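Local structure of putative uncharacterized protein (Ustilago maydis, 4GNX) at residues K288-F292 against C404-M408; C311-C316 against C330-D334; Y342-L346 against G361-T367. The protein binds single-stranded DNA as part of the heterotrimeric replication protein A, in which it is probably the large subunit, built of several OB folds. One frame throughout, in Å; residues are numbered along the deposited sequence.

Contact 1. Residues K288-F292 against C404-M408; sequences KPDYF and CRAKM. With nucleotides of chain G.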
# COMPACT_ATOMS: atom_id res chain seq x y z
N LYS C 288 23.57 -14.13 -3.02
CA LYS C 288 23.19 -12.75 -3.37
C LYS C 288 22.08 -12.15 -2.48
O LYS C 288 20.93 -12.62 -2.51
CB LYS C 288 22.81 -12.65 -4.85
CG LYS C 288 23.92 -12.12 -5.76
CD LYS C 288 24.41 -10.76 -5.27
CE LYS C 288 25.19 -10.00 -6.33
NZ LYS C 288 25.49 -8.61 -5.86
N PRO C 289 22.42 -11.10 -1.70
CA PRO C 289 21.43 -10.49 -0.80
C PRO C 289 20.18 -10.03 -1.52
O PRO C 289 20.21 -9.78 -2.73
CB PRO C 289 22.16 -9.28 -0.21
CG PRO C 289 23.44 -9.16 -0.96
CD PRO C 289 23.75 -10.50 -1.53
N ASP C 290 19.09 -9.92 -0.78
CA ASP C 290 17.84 -9.36 -1.28
C ASP C 290 17.49 -8.09 -0.52
O ASP C 290 17.97 -7.86 0.60
CB ASP C 290 16.70 -10.38 -1.17
CG ASP C 290 16.82 -11.53 -2.17
OD1 ASP C 290 17.04 -12.68 -1.74
OD2 ASP C 290 16.68 -11.27 -3.39
N TYR C 291 16.65 -7.26 -1.12
CA TYR C 291 16.26 -6.01 -0.50
C TYR C 291 14.75 -5.88 -0.60
O TYR C 291 14.15 -6.31 -1.57
CB TYR C 291 16.95 -4.83 -1.17
CG TYR C 291 18.46 -4.88 -1.06
CD1 TYR C 291 19.24 -5.54 -2.02
CD2 TYR C 291 19.12 -4.27 0.03
CE1 TYR C 291 20.62 -5.59 -1.91
CE2 TYR C 291 20.51 -4.31 0.14
CZ TYR C 291 21.25 -4.97 -0.83
OH TYR C 291 22.63 -5.02 -0.72
N PHE C 292 14.14 -5.28 0.42
CA PHE C 292 12.70 -5.15 0.46
C PHE C 292 12.26 -4.05 1.40
O PHE C 292 13.02 -3.60 2.24
CB PHE C 292 12.05 -6.47 0.86
CG PHE C 292 12.47 -6.96 2.23
CD1 PHE C 292 11.76 -6.58 3.38
CD2 PHE C 292 13.55 -7.83 2.37
CE1 PHE C 292 12.14 -7.05 4.63
CE2 PHE C 292 13.94 -8.30 3.62
CZ PHE C 292 13.23 -7.92 4.75
N CYS C 404 15.00 -2.90 4.16
CA CYS C 404 15.86 -3.96 4.65
C CYS C 404 16.67 -4.67 3.60
O CYS C 404 16.29 -4.73 2.42
CB CYS C 404 15.04 -5.03 5.37
SG CYS C 404 13.82 -4.41 6.51
N ARG C 405 17.78 -5.23 4.06
CA ARG C 405 18.52 -6.24 3.33
C ARG C 405 18.37 -7.56 4.07
O ARG C 405 18.13 -7.59 5.28
CB ARG C 405 20.00 -5.83 3.20
CG ARG C 405 20.52 -4.98 4.36
CD ARG C 405 21.95 -4.51 4.15
NE ARG C 405 22.90 -5.62 4.25
CZ ARG C 405 24.15 -5.60 3.81
NH1 ARG C 405 24.65 -4.52 3.22
NH2 ARG C 405 24.93 -6.67 3.95
N ALA C 406 18.50 -8.66 3.34
CA ALA C 406 18.50 -10.01 3.93
C ALA C 406 19.67 -10.78 3.36
O ALA C 406 19.81 -10.88 2.15
CB ALA C 406 17.20 -10.73 3.63
N LYS C 407 20.51 -11.31 4.25
CA LYS C 407 21.72 -12.00 3.87
C LYS C 407 21.96 -13.23 4.71
O LYS C 407 21.36 -13.38 5.77
CB LYS C 407 22.93 -11.08 4.03
CG LYS C 407 23.46 -10.50 2.73
CD LYS C 407 24.94 -10.83 2.57
CE LYS C 407 25.81 -10.14 3.60
NZ LYS C 407 27.25 -10.24 3.23
N MET C 408 22.85 -14.09 4.24
CA MET C 408 23.35 -15.21 5.02
C MET C 408 24.53 -14.79 5.88
O MET C 408 25.47 -14.15 5.38
CB MET C 408 23.79 -16.35 4.10
CG MET C 408 22.67 -17.07 3.36
SD MET C 408 21.28 -17.58 4.40
CE MET C 408 22.06 -18.65 5.61
P DT G 9 21.77 -7.82 -9.78
OP1 DT G 9 21.62 -7.00 -11.02
OP2 DT G 9 22.82 -8.87 -9.71
O5' DT G 9 21.99 -6.84 -8.54
C5' DT G 9 23.08 -5.89 -8.51
C4' DT G 9 22.68 -4.67 -7.72
O4' DT G 9 21.25 -4.69 -7.50
C3' DT G 9 23.32 -4.55 -6.33
O3' DT G 9 23.65 -3.18 -6.04
C2' DT G 9 22.21 -5.01 -5.40
C1' DT G 9 20.99 -4.48 -6.12
N1 DT G 9 19.70 -5.12 -5.79
C2 DT G 9 18.69 -4.29 -5.35
O2 DT G 9 18.83 -3.08 -5.22
N3 DT G 9 17.51 -4.93 -5.05
C4 DT G 9 17.25 -6.29 -5.15
O4 DT G 9 16.14 -6.72 -4.85
C5 DT G 9 18.35 -7.10 -5.61
C7 DT G 9 18.16 -8.57 -5.75
C6 DT G 9 19.51 -6.48 -5.90
P DT G 10 24.96 -2.69 -5.22
OP1 DT G 10 25.47 -1.48 -5.91
OP2 DT G 10 25.85 -3.87 -5.07
O5' DT G 10 24.47 -2.24 -3.77
C5' DT G 10 25.37 -1.56 -2.85
C4' DT G 10 25.11 -2.01 -1.42
O4' DT G 10 25.24 -3.45 -1.34
C3' DT G 10 26.07 -1.46 -0.36
O3' DT G 10 25.38 -1.38 0.89
C2' DT G 10 27.11 -2.56 -0.25
C1' DT G 10 26.24 -3.80 -0.40
N1 DT G 10 26.94 -5.00 -0.89
C2 DT G 10 27.50 -5.85 0.04
O2 DT G 10 27.46 -5.65 1.24
N3 DT G 10 28.12 -6.95 -0.50
C4 DT G 10 28.23 -7.29 -1.84
O4 DT G 10 28.82 -8.31 -2.17
C5 DT G 10 27.62 -6.35 -2.75
C7 DT G 10 27.69 -6.62 -4.22
C6 DT G 10 27.01 -5.27 -2.24
P DT G 11 25.79 -0.51 2.19
OP1 DT G 11 25.18 -1.20 3.36
OP2 DT G 11 25.38 0.88 1.88
O5' DT G 11 27.38 -0.52 2.34
C5' DT G 11 28.06 -1.27 3.37
C4' DT G 11 28.03 -0.56 4.71
O4' DT G 11 27.51 -1.46 5.71
C3' DT G 11 29.38 -0.11 5.26
O3' DT G 11 29.24 1.00 6.17
C2' DT G 11 29.88 -1.36 5.96
C1' DT G 11 28.59 -2.04 6.44
N1 DT G 11 28.54 -3.49 6.23
C2 DT G 11 27.49 -4.18 6.79
O2 DT G 11 26.63 -3.65 7.47
N3 DT G 11 27.49 -5.53 6.53
C4 DT G 11 28.41 -6.23 5.78
O4 DT G 11 28.28 -7.45 5.63
C5 DT G 11 29.48 -5.44 5.21
C7 DT G 11 30.52 -6.12 4.38
C6 DT G 11 29.48 -4.12 5.46
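The backbone N of Cys404 gives its hydrogen to Phe292 O at 2.8 Å, in a nearly straight bond that meets the carbonyl almost end-on. The return bond, from Phe292 N to Cys404 O, completes one hydrogen-bonded antiparallel pair, and a second such pair follows at Asp290 and Ala406, where Ala406 N reaches Asp290 O at 2.9 Å. Between the two lies the non-hydrogen-bonded pair Tyr291–Arg405. Phe292 has CG lodged between its backbone N and carbonyl carbon (chi1 60°), which turns the ring back across the neighbouring strand: Cys404 CB sits over one ring face, 3.8 Å from the centroid, Cys404 SG lies obliquely beside it, and Ala406 CB approaches the edge. Tyr419 of strand 414-426 touches both Phe292 and Ala406. These strands, 290-310 and 398-411, belong to the five-stranded antiparallel sheet of an OB fold, and the face bearing Tyr291 and Arg405 receives the DNA. There the two side chains run side by side, with Tyr291 CE2 3.5 Å from Arg405 CB and the phenol and guanidinium planes 81° apart. Tyr291 CD1 lies 3.5 Å from N3 of the DT9 base in chain G, an oblique approach, while its OH comes within 3.1 Å of the DT10 sugar O4'. Arg405 NH1 stands 3.4 Å from OP1 of DT11, where its charge would favour the phosphate. At the end of the pairing, Pro289 CB packs against the aliphatic part of Lys407, whose bent chain carries NZ toward O4 of DT11.

Contact 2. Residues C311-C316 against C330-D334; sequences CASEGC and CEKCD. With ZN (zinc ion), chain I.
A four-cysteine zinc site joins the loops 311-316 and 330-334, with two thiolates coming from each. Cys311 SG binds the zinc ion at 2.3 Å, and the SG atoms of Cys316, Cys330 and Cys333 each bind it at 2.4 Å. Three of the cysteines extend SG anti to the backbone N (Cys316 chi1 -173°, for instance), whereas Cys333 folds SG back between its own N and carbonyl carbon, chi1 61°, the rotation that turns the sulfur to the metal from the turn 331-334. Within that turn the amide of Cys333 points almost straight at Cys330 SG, 3.5 Å away, a bond that probably eases the negative charge on this ligand. Cys311 SG and Cys333 SG approach to 3.0 Å, too far for an ordinary S–S bond, and with both on zinc a disulfide between them is doubtful. On the other loop, a type II turn from Ser313 to Cys316 places Gly315 at positive phi and brings Cys316 back toward the metal. Ser313 OG, hydrogen-bonded to Tyr337 OH, lies beside Cys333 SG. Lys332 lays its CD 3.7 Å from Cys316 SG, while Val320 touches both Cys311 and Cys330. Two cysteine-bearing turns closing on one metal from separate loops are typical of a zinc ribbon, here inserted into the C-terminal OB domain of the large subunit of replication protein A.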
# COMPACT_ATOMS: atom_id res chain seq x y z
N CYS C 311 34.26 2.04 20.89
CA CYS C 311 35.50 2.81 20.90
C CYS C 311 35.28 4.29 20.72
O CYS C 311 34.53 4.70 19.82
CB CYS C 311 36.43 2.30 19.81
SG CYS C 311 37.96 3.22 19.49
N ALA C 312 35.94 5.10 21.55
CA ALA C 312 35.80 6.56 21.51
C ALA C 312 36.63 7.25 20.41
O ALA C 312 36.77 8.48 20.40
CB ALA C 312 36.09 7.15 22.88
N SER C 313 37.15 6.47 19.46
CA SER C 313 37.90 7.02 18.34
C SER C 313 36.95 7.57 17.31
O SER C 313 35.92 6.96 17.03
CB SER C 313 38.80 5.98 17.67
OG SER C 313 40.07 5.88 18.31
N GLU C 314 37.31 8.73 16.76
CA GLU C 314 36.63 9.30 15.60
C GLU C 314 36.59 8.26 14.48
O GLU C 314 37.62 7.67 14.13
CB GLU C 314 37.34 10.59 15.15
CG GLU C 314 36.91 11.15 13.80
CD GLU C 314 35.43 11.50 13.72
OE1 GLU C 314 34.78 11.65 14.78
OE2 GLU C 314 34.91 11.62 12.59
N GLY C 315 35.39 8.02 13.95
CA GLY C 315 35.22 7.10 12.83
C GLY C 315 35.14 5.63 13.21
O GLY C 315 34.59 4.83 12.45
N CYS C 316 35.69 5.28 14.38
CA CYS C 316 35.77 3.88 14.86
C CYS C 316 34.62 3.46 15.79
O CYS C 316 34.21 4.22 16.69
CB CYS C 316 37.13 3.62 15.52
SG CYS C 316 37.47 1.90 15.99
N CYS C 330 40.38 -0.48 23.16
CA CYS C 330 40.12 -0.86 21.76
C CYS C 330 41.31 -1.61 21.19
O CYS C 330 42.46 -1.22 21.43
CB CYS C 330 39.84 0.38 20.89
SG CYS C 330 39.45 -0.03 19.16
N GLU C 331 41.05 -2.66 20.41
CA GLU C 331 42.12 -3.41 19.74
C GLU C 331 42.65 -2.66 18.52
O GLU C 331 43.82 -2.29 18.47
CB GLU C 331 41.67 -4.82 19.34
CG GLU C 331 41.42 -5.80 20.48
CD GLU C 331 42.49 -5.74 21.54
OE1 GLU C 331 42.42 -4.84 22.41
OE2 GLU C 331 43.39 -6.60 21.52
N LYS C 332 41.76 -2.44 17.55
CA LYS C 332 42.07 -1.80 16.27
C LYS C 332 42.89 -0.53 16.46
O LYS C 332 43.97 -0.38 15.85
CB LYS C 332 40.79 -1.46 15.49
CG LYS C 332 41.03 -0.82 14.12
CD LYS C 332 40.28 0.51 13.99
CE LYS C 332 40.10 0.94 12.54
NZ LYS C 332 39.05 0.15 11.83
N CYS C 333 42.36 0.39 17.27
CA CYS C 333 43.06 1.65 17.47
C CYS C 333 44.02 1.61 18.67
O CYS C 333 44.68 2.60 18.98
CB CYS C 333 42.12 2.87 17.43
SG CYS C 333 40.81 2.94 18.65
N ASP C 334 44.13 0.44 19.30
CA ASP C 334 45.21 0.14 20.25
C ASP C 334 45.41 1.28 21.25
O ASP C 334 46.37 2.04 21.17
CB ASP C 334 46.50 -0.18 19.47
CG ASP C 334 47.66 -0.62 20.36
OD1 ASP C 334 47.51 -0.67 21.60
OD2 ASP C 334 48.75 -0.92 19.81
ZN ZN I . 38.88 1.85 17.87

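Contact 3. Residues Y342-L346 against G361-T367; sequences YRYIL and GFNEDAT. With nucleotides of chain G.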
# COMPACT_ATOMS: atom_id res chain seq x y z
N TYR C 342 28.43 4.34 23.69
CA TYR C 342 27.43 3.28 23.63
C TYR C 342 26.74 3.31 22.29
O TYR C 342 26.23 4.33 21.87
CB TYR C 342 26.44 3.40 24.78
CG TYR C 342 27.08 3.24 26.15
CD1 TYR C 342 27.43 4.36 26.91
CD2 TYR C 342 27.35 1.97 26.67
CE1 TYR C 342 28.01 4.22 28.16
CE2 TYR C 342 27.93 1.82 27.93
CZ TYR C 342 28.26 2.95 28.67
OH TYR C 342 28.85 2.84 29.91
N ARG C 343 26.76 2.17 21.61
CA ARG C 343 26.11 2.04 20.33
C ARG C 343 25.04 0.96 20.39
O ARG C 343 25.15 0.01 21.16
CB ARG C 343 27.13 1.71 19.24
CG ARG C 343 28.07 2.84 18.89
CD ARG C 343 28.80 2.59 17.58
NE ARG C 343 28.07 3.05 16.39
CZ ARG C 343 28.01 4.31 15.97
NH1 ARG C 343 28.61 5.30 16.63
NH2 ARG C 343 27.33 4.60 14.87
N TYR C 344 24.00 1.11 19.58
CA TYR C 344 22.92 0.12 19.53
C TYR C 344 23.29 -1.10 18.72
O TYR C 344 23.98 -1.02 17.70
CB TYR C 344 21.63 0.73 18.97
CG TYR C 344 20.86 1.62 19.94
CD1 TYR C 344 20.65 2.97 19.67
CD2 TYR C 344 20.36 1.11 21.13
CE1 TYR C 344 19.95 3.79 20.55
CE2 TYR C 344 19.67 1.92 22.02
CZ TYR C 344 19.47 3.25 21.72
OH TYR C 344 18.78 4.05 22.60
N ILE C 345 22.80 -2.24 19.20
CA ILE C 345 22.73 -3.48 18.43
C ILE C 345 21.31 -4.04 18.56
O ILE C 345 21.08 -5.11 19.11
CB ILE C 345 23.81 -4.49 18.86
CG1 ILE C 345 24.10 -4.34 20.37
CG2 ILE C 345 25.06 -4.23 18.04
CD1 ILE C 345 25.06 -5.36 20.97
N LEU C 346 20.37 -3.27 18.05
CA LEU C 346 18.96 -3.50 18.27
C LEU C 346 18.43 -4.82 17.70
O LEU C 346 18.63 -5.13 16.52
CB LEU C 346 18.18 -2.35 17.66
CG LEU C 346 16.66 -2.37 17.81
CD1 LEU C 346 16.28 -1.43 18.94
CD2 LEU C 346 16.02 -1.92 16.50
N GLY C 361 18.89 -3.65 14.01
CA GLY C 361 19.13 -2.25 13.72
C GLY C 361 20.39 -1.72 14.40
O GLY C 361 20.80 -2.20 15.47
N PHE C 362 21.00 -0.72 13.78
CA PHE C 362 22.20 -0.13 14.30
C PHE C 362 21.98 1.30 14.74
O PHE C 362 20.87 1.82 14.64
CB PHE C 362 23.32 -0.26 13.27
CG PHE C 362 23.68 -1.68 12.95
CD1 PHE C 362 23.21 -2.29 11.79
CD2 PHE C 362 24.45 -2.42 13.84
CE1 PHE C 362 23.54 -3.61 11.50
CE2 PHE C 362 24.78 -3.75 13.56
CZ PHE C 362 24.32 -4.34 12.39
N ASN C 363 23.06 1.93 15.21
CA ASN C 363 23.00 3.19 15.96
C ASN C 363 22.04 4.26 15.42
O ASN C 363 21.25 4.82 16.18
CB ASN C 363 24.41 3.74 16.16
CG ASN C 363 24.48 4.79 17.26
OD1 ASN C 363 24.80 5.95 17.01
ND2 ASN C 363 24.16 4.39 18.50
N GLU C 364 22.09 4.53 14.12
CA GLU C 364 21.27 5.59 13.54
C GLU C 364 19.79 5.25 13.64
O GLU C 364 19.02 5.95 14.31
CB GLU C 364 21.65 5.86 12.08
CG GLU C 364 23.10 6.30 11.85
CD GLU C 364 24.08 5.13 11.69
OE1 GLU C 364 23.72 3.97 12.06
OE2 GLU C 364 25.22 5.38 11.22
N ASP C 365 19.40 4.15 13.00
CA ASP C 365 18.00 3.74 12.90
C ASP C 365 17.38 3.30 14.23
O ASP C 365 16.19 3.51 14.48
CB ASP C 365 17.84 2.65 11.83
CG ASP C 365 18.04 3.19 10.40
OD1 ASP C 365 17.19 3.98 9.92
OD2 ASP C 365 19.05 2.83 9.75
N ALA C 366 18.19 2.70 15.10
CA ALA C 366 17.70 2.31 16.40
C ALA C 366 17.42 3.50 17.31
O ALA C 366 16.58 3.40 18.22
CB ALA C 366 18.64 1.32 17.07
N THR C 367 18.09 4.63 17.05
CA THR C 367 17.90 5.83 17.86
C THR C 367 16.50 6.42 17.72
O THR C 367 15.87 6.77 18.71
CB THR C 367 18.96 6.92 17.58
OG1 THR C 367 20.25 6.43 17.96
CG2 THR C 367 18.67 8.17 18.38
P DT G 13 33.53 -1.21 12.94
OP1 DT G 13 33.76 -0.53 14.24
OP2 DT G 13 34.70 -1.75 12.20
O5' DT G 13 32.46 -2.38 13.15
C5' DT G 13 32.36 -3.13 14.37
C4' DT G 13 31.06 -2.85 15.08
O4' DT G 13 30.28 -1.90 14.34
C3' DT G 13 30.13 -4.05 15.26
O3' DT G 13 30.33 -4.60 16.56
C2' DT G 13 28.74 -3.43 15.29
C1' DT G 13 28.91 -2.04 14.69
N1 DT G 13 28.12 -1.82 13.48
C2 DT G 13 27.46 -0.62 13.31
O2 DT G 13 27.49 0.28 14.13
N3 DT G 13 26.77 -0.51 12.13
C4 DT G 13 26.66 -1.47 11.13
O4 DT G 13 26.00 -1.23 10.12
C5 DT G 13 27.38 -2.70 11.37
C7 DT G 13 27.33 -3.79 10.35
C6 DT G 13 28.06 -2.81 12.52
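Asn363 CB sits over one face of the Arg343 guanidinium, 3.3 Å from NH2, and Asn363 OD1 lies above the same group toward its rim. The two side chains cross at about a right angle, their flat ends 43° apart. Arg343 attains this pose through a bend at chi3 (87°), which folds the guanidinium over the start of helix 363-370 and leaves NE 3.6 Å from O2 of the DT13 base in chain G. Glu364 OE2 lies near the guanidinium plane, at its edge, 4.3 Å from Arg343 NH2, too distant for a salt bridge. Phe362, at the N-cap position, holds CG anti to its carbonyl carbon (chi1 -63°) and presents a ring face to the same thymine, with base atom C4 3.4 Å above the ring plane and over its centre. On the inner side, Tyr344 CB and Leu346 CB both pack on Ala366 CB, the former at 3.6 Å. The Tyr344 ring turns its edge to Thr367 OG1, itself hydrogen-bonded to Asn363 O at 2.6 Å; the phenol OH of Tyr344 is hydrogen-bonded to Met372 O. Leu346 N and Gly361 O pair at 2.8 Å, and Gly361 N returns the bond to Leu346 O, closing the hydrogen-bonded pair of the hairpin 341-352 and 355-362 just ahead of the helix. The chemistry therefore divides by side: apolar packing fixes the helix to the strand, while an aromatic face and an arginine meet one thymine, an interaction available to unpaired bases and consistent with binding of single-stranded DNA.

How the contacts relate
Contacts 1 and 3 belong to the same five-stranded sheet: contact 1 pairs 290-310 with 398-411, contact 3 pairs 341-352 with 355-362, and 290-310 and 341-352 are neighbours. Contact 1 is largely buried and rests on regular strand pairing; contact 3 is only partly buried and adds a helix packed on its hairpin. Each sets an aromatic residue and an arginine near thymines of chain G, DT9 to DT11 in contact 1 and DT13 in contact 3. Contact 2 is more peripheral, its centre about 42 Å from the centre of the chain, and has metal ligation in place of sheet pairing. Along the sequence, contacts 2 and 3 both fall within the loop that contact 1 closes.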